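Long-range contact in hydrolase (Rhizobium meliloti, PDB 5HOE), which hydrolyses ester bonds as a carbohydrate acetylesterase, probably removing acetyl groups from sugars, and assembles as an octamer: residues L67-D79 with L105-T117. Sequence-based numbering, arbitrary orientation.
Sequences LSARTTSLDDPND and LGTNDTKSYFHRT. With PO4 (phosphate ion), chain E.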
ATOM      1  N   LEU A  67     -11.946  23.960   6.853  1.00 14.48           N
ATOM      2  CA  LEU A  67     -11.808  22.820   7.749  1.00 14.30           C
ATOM      3  C   LEU A  67     -10.710  23.101   8.761  1.00 15.05           C
ATOM      4  O   LEU A  67      -9.548  23.294   8.390  1.00 14.37           O
ATOM      5  CB  LEU A  67     -11.510  21.545   6.958  1.00 14.23           C
ATOM      6  CG  LEU A  67     -11.230  20.296   7.786  1.00 13.58           C
ATOM      7  CD1 LEU A  67     -12.463  19.900   8.596  1.00 15.54           C
ATOM      8  CD2 LEU A  67     -10.799  19.155   6.859  1.00 15.27           C
ATOM      9  N   SER A  68     -11.077  23.141  10.040  1.00 14.78           N
ATOM     10  CA  SER A  68     -10.080  23.351  11.080  1.00 13.74           C
ATOM     11  C   SER A  68      -8.962  22.321  10.973  1.00 14.84           C
ATOM     12  O   SER A  68      -9.205  21.147  10.687  1.00 15.31           O
ATOM     13  CB  SER A  68     -10.751  23.250  12.447  1.00 16.93           C
ATOM     14  OG  SER A  68     -11.686  24.308  12.598  1.00 18.89           O
ATOM     15  N   ALA A  69      -7.730  22.779  11.198  1.00 13.73           N
ATOM     16  CA  ALA A  69      -6.504  21.969  11.200  1.00 14.62           C
ATOM     17  C   ALA A  69      -6.049  21.510   9.813  1.00 14.30           C
ATOM     18  O   ALA A  69      -5.035  20.777   9.701  1.00 14.29           O
ATOM     19  CB  ALA A  69      -6.566  20.789  12.178  1.00 15.35           C
ATOM     20  N   ARG A  70      -6.707  21.958   8.750  1.00 12.46           N
ATOM     21  CA  ARG A  70      -6.334  21.551   7.393  1.00 11.47           C
ATOM     22  C   ARG A  70      -4.970  22.086   6.986  1.00 11.33           C
ATOM     23  O   ARG A  70      -4.631  23.255   7.236  1.00 12.63           O
ATOM     24  CB  ARG A  70      -7.386  22.037   6.383  1.00 14.22           C
ATOM     25  CG  ARG A  70      -7.049  21.726   4.921  1.00 14.82           C
ATOM     26  CD  ARG A  70      -8.144  22.192   4.012  1.00 12.78           C
ATOM     27  NE  ARG A  70      -9.170  21.188   3.826  1.00 14.10           N
ATOM     28  CZ  ARG A  70     -10.449  21.443   3.558  1.00 12.68           C
ATOM     29  NH1 ARG A  70     -10.944  22.679   3.527  1.00 13.43           N
ATOM     30  NH2 ARG A  70     -11.255  20.435   3.326  1.00 13.25           N
ATOM     31  N   THR A  71      -4.189  21.215   6.343  1.00 11.88           N
ATOM     32  CA  THR A  71      -2.879  21.534   5.773  1.00 11.41           C
ATOM     33  C   THR A  71      -2.980  21.692   4.247  1.00 11.93           C
ATOM     34  O   THR A  71      -3.956  21.282   3.614  1.00 13.36           O
ATOM     35  CB  THR A  71      -1.897  20.402   6.052  1.00 12.23           C
ATOM     36  OG1 THR A  71      -2.261  19.239   5.280  1.00 14.34           O
ATOM     37  CG2 THR A  71      -1.830  20.067   7.537  1.00 14.80           C
ATOM     38  N   THR A  72      -1.909  22.198   3.629  1.00 13.19           N
ATOM     39  CA  THR A  72      -1.893  22.239   2.163  1.00 13.03           C
ATOM     40  C   THR A  72      -1.900  20.818   1.564  1.00 14.57           C
ATOM     41  O   THR A  72      -2.762  20.466   0.736  1.00 14.36           O
ATOM     42  CB  THR A  72      -0.682  23.029   1.623  1.00 13.92           C
ATOM     43  OG1 THR A  72       0.546  22.369   1.947  1.00 15.22           O
ATOM     44  CG2 THR A  72      -0.660  24.471   2.107  1.00 14.78           C
ATOM     45  N   SER A  73      -0.935  19.979   1.981  1.00 15.25           N
ATOM     46  CA  SER A  73      -0.678  18.718   1.297  1.00 14.07           C
ATOM     47  C   SER A  73      -0.064  17.678   2.211  1.00 15.31           C
ATOM     48  O   SER A  73       0.653  16.782   1.734  1.00 17.04           O
ATOM     49  CB  SER A  73       0.257  18.931   0.111  1.00 15.26           C
ATOM     50  OG  SER A  73       1.481  19.534   0.510  1.00 17.33           O
ATOM     51  N   LEU A  74      -0.330  17.766   3.508  1.00 15.41           N
ATOM     52  CA  LEU A  74       0.268  16.871   4.490  1.00 15.54           C
ATOM     53  C   LEU A  74      -0.794  15.998   5.141  1.00 16.96           C
ATOM     54  O   LEU A  74      -1.870  16.480   5.501  1.00 18.25           O
ATOM     55  CB  LEU A  74       0.950  17.673   5.597  1.00 17.07           C
ATOM     56  CG  LEU A  74       2.202  18.452   5.228  1.00 21.65           C
ATOM     57  CD1 LEU A  74       2.425  19.528   6.269  1.00 20.92           C
ATOM     58  CD2 LEU A  74       3.387  17.495   5.200  1.00 25.30           C
ATOM     59  N   ASP A  75      -0.463  14.727   5.357  1.00 17.40           N
ATOM     60  CA  ASP A  75      -1.306  13.855   6.169  1.00 17.37           C
ATOM     61  C   ASP A  75      -1.005  14.095   7.651  1.00 18.69           C
ATOM     62  O   ASP A  75       0.142  13.968   8.084  1.00 21.49           O
ATOM     63  CB  ASP A  75      -1.051  12.388   5.839  1.00 21.62           C
ATOM     64  CG  ASP A  75      -1.492  12.002   4.440  1.00 24.41           C
ATOM     65  OD1 ASP A  75      -2.405  12.630   3.869  1.00 21.00           O
ATOM     66  OD2 ASP A  75      -0.917  11.037   3.903  1.00 30.38           O
ATOM     67  N   ASP A  76      -2.021  14.463   8.416  1.00 17.21           N
ATOM     68  CA  ASP A  76      -1.849  14.651   9.856  1.00 17.76           C
ATOM     69  C   ASP A  76      -1.872  13.292  10.563  1.00 18.57           C
ATOM     70  O   ASP A  76      -2.734  12.447  10.272  1.00 19.45           O
ATOM     71  CB  ASP A  76      -2.965  15.548  10.401  1.00 18.62           C
ATOM     72  CG  ASP A  76      -2.738  16.004  11.840  1.00 18.56           C
ATOM     73  OD1 ASP A  76      -2.836  15.184  12.775  1.00 20.54           O
ATOM     74  OD2 ASP A  76      -2.520  17.218  12.048  1.00 20.08           O
ATOM     75  N   PRO A  77      -0.959  13.061  11.512  1.00 20.33           N
ATOM     76  CA  PRO A  77      -0.857  11.722  12.110  1.00 21.04           C
ATOM     77  C   PRO A  77      -2.076  11.304  12.889  1.00 20.25           C
ATOM     78  O   PRO A  77      -2.309  10.105  13.043  1.00 22.99           O
ATOM     79  CB  PRO A  77       0.385  11.814  13.014  1.00 22.93           C
ATOM     80  CG  PRO A  77       0.630  13.237  13.230  1.00 22.93           C
ATOM     81  CD  PRO A  77       0.063  13.982  12.037  1.00 22.01           C
ATOM     82  N   ASN A  78      -2.875  12.248  13.368  1.00 18.91           N
ATOM     83  CA  ASN A  78      -3.957  11.939  14.280  1.00 20.80           C
ATOM     84  C   ASN A  78      -5.328  12.102  13.642  1.00 21.98           C
ATOM     85  O   ASN A  78      -6.333  11.802  14.292  1.00 24.24           O
ATOM     86  CB  ASN A  78      -3.857  12.816  15.534  1.00 20.31           C
ATOM     87  CG  ASN A  78      -2.678  12.449  16.433  1.00 19.13           C
ATOM     88  OD1 ASN A  78      -1.796  11.651  16.084  1.00 18.98           O
ATOM     89  ND2 ASN A  78      -2.662  13.046  17.599  1.00 17.99           N
ATOM     90  N   ASP A  79      -5.408  12.554  12.389  1.00 19.55           N
ATOM     91  CA  ASP A  79      -6.710  12.839  11.787  1.00 19.63           C
ATOM     92  C   ASP A  79      -6.587  12.721  10.277  1.00 18.87           C
ATOM     93  O   ASP A  79      -5.887  13.521   9.644  1.00 19.47           O
ATOM     94  CB  ASP A  79      -7.148  14.241  12.210  1.00 18.33           C
ATOM     95  CG  ASP A  79      -8.563  14.570  11.818  1.00 20.22           C
ATOM     96  OD1 ASP A  79      -9.070  14.000  10.837  1.00 18.11           O
ATOM     97  OD2 ASP A  79      -9.162  15.438  12.502  1.00 21.94           O
ATOM     98  N   LEU A 105      -4.299  28.802   3.080  1.00 13.47           N
ATOM     99  CA  LEU A 105      -3.798  27.663   3.845  1.00 13.14           C
ATOM    100  C   LEU A 105      -2.306  27.857   4.048  1.00 13.49           C
ATOM    101  O   LEU A 105      -1.663  28.639   3.340  1.00 14.59           O
ATOM    102  CB  LEU A 105      -4.021  26.355   3.071  1.00 14.44           C
ATOM    103  CG  LEU A 105      -5.438  25.821   3.001  1.00 13.67           C
ATOM    104  CD1 LEU A 105      -5.591  24.650   2.014  1.00 13.43           C
ATOM    105  CD2 LEU A 105      -5.900  25.451   4.390  1.00 12.67           C
ATOM    106  N   GLY A 106      -1.748  27.073   4.973  1.00 13.86           N
ATOM    107  CA  GLY A 106      -0.324  27.039   5.211  1.00 14.08           C
ATOM    108  C   GLY A 106       0.033  27.145   6.681  1.00 12.73           C
ATOM    109  O   GLY A 106       1.076  26.637   7.125  1.00 14.04           O
ATOM    110  N   THR A 107      -0.831  27.802   7.453  1.00 14.03           N
ATOM    111  CA  THR A 107      -0.556  27.949   8.877  1.00 13.98           C
ATOM    112  C   THR A 107      -0.357  26.591   9.545  1.00 13.97           C
ATOM    113  O   THR A 107       0.566  26.413  10.351  1.00 14.32           O
ATOM    114  CB  THR A 107      -1.680  28.712   9.560  1.00 14.64           C
ATOM    115  OG1 THR A 107      -1.833  29.996   8.948  1.00 16.07           O
ATOM    116  CG2 THR A 107      -1.382  28.876  11.054  1.00 18.21           C
ATOM    117  N   ASN A 108      -1.186  25.602   9.197  1.00 12.43           N
ATOM    118  CA  ASN A 108      -1.076  24.328   9.904  1.00 11.65           C
ATOM    119  C   ASN A 108       0.139  23.532   9.469  1.00 12.34           C
ATOM    120  O   ASN A 108       0.651  22.729  10.259  1.00 14.49           O
ATOM    121  CB  ASN A 108      -2.375  23.542   9.799  1.00 12.48           C
ATOM    122  CG  ASN A 108      -3.472  24.219  10.548  1.00 13.00           C
ATOM    123  OD1 ASN A 108      -3.266  24.637  11.701  1.00 16.47           O
ATOM    124  ND2 ASN A 108      -4.628  24.372   9.923  1.00 13.34           N
ATOM    125  N   ASP A 109       0.649  23.777   8.265  1.00 13.28           N
ATOM    126  CA  ASP A 109       1.881  23.128   7.859  1.00 12.23           C
ATOM    127  C   ASP A 109       3.080  23.542   8.720  1.00 12.66           C
ATOM    128  O   ASP A 109       4.116  22.852   8.687  1.00 14.04           O
ATOM    129  CB  ASP A 109       2.224  23.518   6.427  1.00 13.42           C
ATOM    130  CG  ASP A 109       1.186  23.096   5.387  1.00 14.33           C
ATOM    131  OD1 ASP A 109      -0.046  23.301   5.567  1.00 15.00           O
ATOM    132  OD2 ASP A 109       1.645  22.638   4.321  1.00 17.68           O
ATOM    133  N   THR A 110       2.987  24.661   9.449  1.00 14.11           N
ATOM    134  CA  THR A 110       4.073  25.131  10.304  1.00 14.52           C
ATOM    135  C   THR A 110       4.115  24.439  11.662  1.00 14.71           C
ATOM    136  O   THR A 110       5.016  24.743  12.454  1.00 14.36           O
ATOM    137  CB  THR A 110       4.006  26.653  10.536  1.00 14.79           C
ATOM    138  OG1 THR A 110       2.976  26.986  11.489  1.00 14.77           O
ATOM    139  CG2 THR A 110       3.810  27.434   9.209  1.00 17.19           C
ATOM    140  N   LYS A 111       3.190  23.525  11.955  1.00 13.55           N
ATOM    141  CA  LYS A 111       3.204  22.841  13.241  1.00 13.27           C
ATOM    142  C   LYS A 111       4.493  22.049  13.434  1.00 14.95           C
ATOM    143  O   LYS A 111       5.110  21.559  12.478  1.00 15.26           O
ATOM    144  CB  LYS A 111       1.990  21.923  13.357  1.00 14.56           C
ATOM    145  CG  LYS A 111       0.645  22.666  13.528  1.00 14.27           C
ATOM    146  CD  LYS A 111      -0.511  21.686  13.615  1.00 13.31           C
ATOM    147  CE  LYS A 111      -1.853  22.382  13.804  1.00 16.13           C
ATOM    148  NZ  LYS A 111      -2.959  21.400  13.878  1.00 19.22           N
ATOM    149  N   SER A 112       4.892  21.946  14.707  1.00 15.78           N
ATOM    150  CA  SER A 112       6.182  21.371  15.072  1.00 16.48           C
ATOM    151  C   SER A 112       6.363  19.962  14.497  1.00 17.35           C
ATOM    152  O   SER A 112       7.415  19.639  13.933  1.00 21.29           O
ATOM    153  CB  SER A 112       6.294  21.351  16.591  1.00 17.22           C
ATOM    154  OG  SER A 112       5.249  20.557  17.157  1.00 18.50           O
ATOM    155  N   TYR A 113       5.352  19.110  14.623  1.00 15.62           N
ATOM    156  CA  TYR A 113       5.493  17.703  14.248  1.00 15.96           C
ATOM    157  C   TYR A 113       5.478  17.456  12.737  1.00 16.72           C
ATOM    158  O   TYR A 113       5.703  16.315  12.327  1.00 18.80           O
ATOM    159  CB  TYR A 113       4.415  16.877  14.942  1.00 16.38           C
ATOM    160  CG  TYR A 113       2.981  17.315  14.713  1.00 16.73           C
ATOM    161  CD1 TYR A 113       2.310  16.962  13.554  1.00 17.02           C
ATOM    162  CD2 TYR A 113       2.283  18.034  15.670  1.00 17.98           C
ATOM    163  CE1 TYR A 113       0.983  17.337  13.338  1.00 17.85           C
ATOM    164  CE2 TYR A 113       0.963  18.399  15.472  1.00 18.35           C
ATOM    165  CZ  TYR A 113       0.315  18.048  14.307  1.00 16.16           C
ATOM    166  OH  TYR A 113      -1.001  18.418  14.115  1.00 18.41           O
ATOM    167  N   PHE A 114       5.269  18.473  11.893  1.00 14.90           N
ATOM    168  CA  PHE A 114       5.386  18.248  10.450  1.00 15.22           C
ATOM    169  C   PHE A 114       6.796  18.508   9.902  1.00 18.05           C
ATOM    170  O   PHE A 114       7.136  17.990   8.832  1.00 18.55           O
ATOM    171  CB  PHE A 114       4.411  19.134   9.671  1.00 14.81           C
ATOM    172  CG  PHE A 114       2.954  18.723   9.778  1.00 15.13           C
ATOM    173  CD1 PHE A 114       2.548  17.428   9.497  1.00 14.74           C
ATOM    174  CD2 PHE A 114       1.983  19.672  10.104  1.00 15.06           C
ATOM    175  CE1 PHE A 114       1.212  17.089   9.569  1.00 15.15           C
ATOM    176  CE2 PHE A 114       0.645  19.340  10.179  1.00 15.59           C
ATOM    177  CZ  PHE A 114       0.245  18.064   9.909  1.00 15.87           C
ATOM    178  N   HIS A 115       7.612  19.314  10.581  1.00 17.70           N
ATOM    179  CA  HIS A 115       9.012  19.523  10.177  1.00 18.38           C
ATOM    180  C   HIS A 115       9.135  19.937   8.711  1.00 18.28           C
ATOM    181  O   HIS A 115       9.992  19.448   7.969  1.00 20.79           O
ATOM    182  CB  HIS A 115       9.853  18.283  10.483  1.00 21.25           C
ATOM    183  CG  HIS A 115       9.808  17.885  11.922  1.00 24.83           C
ATOM    184  ND1 HIS A 115      10.555  18.522  12.889  1.00 27.35           N
ATOM    185  CD2 HIS A 115       9.063  16.957  12.566  1.00 28.00           C
ATOM    186  CE1 HIS A 115      10.291  17.982  14.068  1.00 30.28           C
ATOM    187  NE2 HIS A 115       9.396  17.027  13.897  1.00 30.38           N
ATOM    188  N   ARG A 116       8.281  20.865   8.290  1.00 17.10           N
ATOM    189  CA  ARG A 116       8.278  21.341   6.910  1.00 17.58           C
ATOM    190  C   ARG A 116       9.023  22.672   6.836  1.00 17.78           C
ATOM    191  O   ARG A 116       8.915  23.503   7.738  1.00 20.00           O
ATOM    192  CB  ARG A 116       6.832  21.512   6.404  1.00 21.43           C
ATOM    193  CG  ARG A 116       6.692  21.703   4.916  1.00 27.25           C
ATOM    194  CD  ARG A 116       5.249  21.428   4.429  1.00 29.64           C
ATOM    195  NE  ARG A 116       5.119  20.166   3.685  1.00 29.65           N
ATOM    196  CZ  ARG A 116       4.132  19.914   2.823  1.00 29.83           C
ATOM    197  NH1 ARG A 116       3.193  20.836   2.617  1.00 28.82           N
ATOM    198  NH2 ARG A 116       4.070  18.750   2.175  1.00 29.73           N
ATOM    199  N   THR A 117       9.777  22.872   5.753  1.00 16.51           N
ATOM    200  CA  THR A 117      10.414  24.157   5.504  1.00 16.41           C
ATOM    201  C   THR A 117       9.400  25.109   4.877  1.00 15.53           C
ATOM    202  O   THR A 117       8.423  24.671   4.271  1.00 15.27           O
ATOM    203  CB  THR A 117      11.554  24.004   4.495  1.00 18.73           C
ATOM    204  OG1 THR A 117      11.011  23.609   3.225  1.00 18.25           O
ATOM    205  CG2 THR A 117      12.598  22.984   4.954  1.00 19.44           C
TER
HETATM  206  P   PO4 E 301      -6.287  25.718  12.942  1.00 30.84           P
HETATM  207  O1  PO4 E 301      -6.722  25.479  11.525  1.00 20.59           O
HETATM  208  O2  PO4 E 301      -5.282  26.839  12.971  1.00 63.45           O
HETATM  209  O3  PO4 E 301      -7.372  25.932  13.967  1.00 23.18           O
HETATM  210  O4  PO4 E 301      -5.696  24.477  13.530  1.00 26.60           O
HETATM  211  O   HOH W   1      -2.999  20.093  11.416  1.00 15.65           O
HETATM  212  O   HOH W   2      -3.290  25.595   6.984  1.00 13.84           O
HETATM  213  O   HOH W   3       3.009  16.957  -0.424  1.00 33.29           O
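Asp-109 grips Thr-72 with both carboxylate oxygens, each through its syn lone pair: OD1 takes the backbone N of Thr-72 at 2.9 Å, and OD2 takes its OG1 at 2.6 Å. A threonine suits this place because its hydroxyl, held between backbone N and carbonyl carbon (chi1 65°), lies on the same side as its own N-H. OD2 also forms a salt bridge with Arg-116 NH1 of its own segment, which probably helps stabilise the buried carboxylate. The guanidinium then reaches end-on to Ser-73, NH1 and NH2 both donating in its plane to the single OG. Leu-74 sets its CG over the centre of one guanidinium face, 3.4 Å from Arg-116 CZ. An alanine in place of Arg-116 would probably leave Asp-109 without its countercharge and Ser-73 OG without its two donors.

Leu-74 also turns CD1 over a face of Phe-114, a CH-pi contact 3.8 Å from the ring centroid, while Tyr-113 CE1 covers the opposite face. Beyond the ring, Tyr-113 OH donates to Asp-76 OD2 at 2.8 Å, the carboxylate standing nearly upright to the phenol ring. A water links that oxygen to Lys-111 NZ and Ala-69 O.

One residue before Asp-109, Asn-108 joins the loops again. An asparagine suits its place because one amide nitrogen carries two N-H: ND2 gives one to Arg-70 O (2.9 Å, 169°) from above the carbonyl plane and the other to phosphate O1, which Ala-69 N also binds. Ser-25 N and His-209 NE2 hold the same phosphate, probably a crystallisation ion. The two loops, following parallel strands 60-66 and 100-104, thus bring Ala-69 N and Asn-108 ND2 together beside a probable Ser-His-Asp triad, an arrangement consistent with the oxyanion hole of SGNH hydrolases.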